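Local atomic coordinates of alanine racemase (Acinetobacter baumannii, PDB entry 4QHR), a protein that belongs to the alanine racemase family, pairing an N-terminal alpha/beta barrel domain with a C-terminal domain made largely of beta strands. Residues Val124-Gly129 and Lys174-His179. Residues are numbered along the deposited sequence; the frame is centred on the assembly and turned at random.
Sequences VKLNSG and KQQFLH
Q176 reaches from its helix to the chain that continues from strand 122-125 and lies against S128 and L126. Its CG stands anti to the backbone N (chi1 -177°), directed at that chain, and meets S128 CB at 3.7 Å; the side chain then bends at chi2, and CD comes 3.6 Å from S128 CA. A long, flexible glutamine suits this partly exposed place, since its methylenes pack on S128 and L126. The small side chain of S128 is consistent with the close approach here, 6.2 Å between S128 CA and Q176 CA. Its OG turns to Q173, and its carbonyl O accepts from Q172. L126 CG is likewise anti to the backbone N, and its CD2 lies 4.1 Å from both Q176 CG and F177 CA. The same methyl meets the F177 ring at its edge, 4.3 Å from CD1, an apolar contact between buried side chains. N127 points away and shapes the loop instead: its OD1 accepts from G129 N (3.0 Å), closing an Asx turn, and from N131 N. Within the barrel domain, 122-125 is a parallel strand between 95-99 and 154-157; the chain leaving it packs against helix 168-184, while helix 139-149 meets L126 through I140.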
loop_
_atom_site.group_PDB
_atom_site.type_symbol
_atom_site.label_atom_id
_atom_site.label_comp_id
_atom_site.label_asym_id
_atom_site.label_seq_id
_atom_site.Cartn_x
_atom_site.Cartn_y
_atom_site.Cartn_z
ATOM N N VAL A 124 23.608 -20.566 7.012
ATOM C CA VAL A 124 24.412 -19.727 7.915
ATOM C C VAL A 124 24.733 -18.463 7.162
ATOM O O VAL A 124 25.471 -18.481 6.160
ATOM C CB VAL A 124 25.681 -20.447 8.391
ATOM C CG1 VAL A 124 26.435 -19.566 9.359
ATOM C CG2 VAL A 124 25.338 -21.794 9.033
ATOM N N LYS A 125 24.194 -17.355 7.657
ATOM C CA LYS A 125 24.212 -16.069 6.958
ATOM C C LYS A 125 25.475 -15.277 7.330
ATOM O O LYS A 125 25.757 -15.071 8.479
ATOM C CB LYS A 125 22.931 -15.290 7.311
ATOM C CG LYS A 125 22.770 -13.824 6.831
ATOM C CD LYS A 125 22.821 -13.622 5.326
ATOM C CE LYS A 125 22.045 -12.363 4.843
ATOM N NZ LYS A 125 22.837 -11.117 4.965
ATOM N N LEU A 126 26.180 -14.827 6.307
ATOM C CA LEU A 126 27.325 -13.963 6.426
ATOM C C LEU A 126 26.925 -12.507 6.295
ATOM O O LEU A 126 26.200 -12.112 5.369
ATOM C CB LEU A 126 28.285 -14.253 5.278
ATOM C CG LEU A 126 29.590 -13.440 5.115
ATOM C CD1 LEU A 126 30.543 -13.697 6.274
ATOM C CD2 LEU A 126 30.249 -13.755 3.789
ATOM N N ASN A 127 27.435 -11.711 7.214
ATOM C CA ASN A 127 27.436 -10.253 7.055
ATOM C C ASN A 127 28.811 -9.916 6.505
ATOM O O ASN A 127 29.825 -9.963 7.249
ATOM C CB ASN A 127 27.227 -9.581 8.398
ATOM C CG ASN A 127 27.487 -8.082 8.366
ATOM O OD1 ASN A 127 27.650 -7.436 7.305
ATOM N ND2 ASN A 127 27.489 -7.518 9.529
ATOM N N SER A 128 28.850 -9.587 5.230
ATOM C CA SER A 128 30.107 -9.297 4.546
ATOM C C SER A 128 30.275 -7.814 4.279
ATOM O O SER A 128 31.171 -7.426 3.506
ATOM C CB SER A 128 30.144 -10.056 3.210
ATOM O OG SER A 128 29.022 -9.773 2.387
ATOM N N GLY A 129 29.408 -6.978 4.883
ATOM C CA GLY A 129 29.403 -5.529 4.590
ATOM C C GLY A 129 28.049 -4.829 4.602
ATOM O O GLY A 129 27.992 -3.638 4.803
ATOM N N LYS A 174 32.165 -10.247 -2.844
ATOM C CA LYS A 174 32.468 -11.495 -3.567
ATOM C C LYS A 174 33.662 -12.173 -2.888
ATOM O O LYS A 174 33.586 -13.350 -2.532
ATOM C CB LYS A 174 32.720 -11.280 -5.060
ATOM N N GLN A 175 34.739 -11.401 -2.676
ATOM C CA GLN A 175 35.995 -11.905 -2.086
ATOM C C GLN A 175 35.816 -12.391 -0.647
ATOM O O GLN A 175 36.373 -13.429 -0.248
ATOM C CB GLN A 175 37.127 -10.841 -2.196
ATOM C CG GLN A 175 38.070 -10.924 -3.409
ATOM C CD GLN A 175 37.415 -11.289 -4.748
ATOM O OE1 GLN A 175 37.839 -12.228 -5.422
ATOM N NE2 GLN A 175 36.394 -10.542 -5.145
ATOM N N GLN A 176 35.030 -11.673 0.141
ATOM C CA GLN A 176 34.711 -12.141 1.483
ATOM C C GLN A 176 33.987 -13.527 1.416
ATOM O O GLN A 176 34.356 -14.486 2.118
ATOM C CB GLN A 176 33.894 -11.079 2.205
ATOM C CG GLN A 176 33.556 -11.404 3.632
ATOM C CD GLN A 176 33.618 -10.191 4.536
ATOM O OE1 GLN A 176 33.825 -9.072 4.074
ATOM N NE2 GLN A 176 33.432 -10.407 5.834
ATOM N N PHE A 177 32.994 -13.632 0.544
ATOM C CA PHE A 177 32.256 -14.873 0.354
ATOM C C PHE A 177 33.146 -16.046 -0.119
ATOM O O PHE A 177 33.019 -17.155 0.405
ATOM C CB PHE A 177 31.129 -14.676 -0.659
ATOM C CG PHE A 177 30.197 -15.847 -0.729
ATOM C CD1 PHE A 177 29.267 -16.039 0.262
ATOM C CD2 PHE A 177 30.273 -16.763 -1.776
ATOM C CE1 PHE A 177 28.409 -17.111 0.210
ATOM C CE2 PHE A 177 29.418 -17.855 -1.826
ATOM C CZ PHE A 177 28.492 -18.030 -0.840
ATOM N N LEU A 178 34.025 -15.809 -1.098
ATOM C CA LEU A 178 34.939 -16.870 -1.602
ATOM C C LEU A 178 35.962 -17.295 -0.542
ATOM O O LEU A 178 36.291 -18.470 -0.432
ATOM C CB LEU A 178 35.659 -16.445 -2.876
ATOM C CG LEU A 178 34.808 -16.134 -4.107
ATOM C CD1 LEU A 178 35.633 -15.641 -5.298
ATOM C CD2 LEU A 178 34.012 -17.372 -4.486
ATOM N N HIS A 179 36.440 -16.344 0.246
ATOM C CA HIS A 179 37.354 -16.641 1.363
ATOM C C HIS A 179 36.683 -17.567 2.344
ATOM O O HIS A 179 37.281 -18.545 2.803
ATOM C CB HIS A 179 37.860 -15.347 2.074
ATOM C CG HIS A 179 38.430 -15.585 3.440
ATOM N ND1 HIS A 179 39.534 -16.375 3.663
ATOM C CD2 HIS A 179 38.040 -15.137 4.659
ATOM C CE1 HIS A 179 39.803 -16.410 4.959
ATOM N NE2 HIS A 179 38.907 -15.670 5.588
#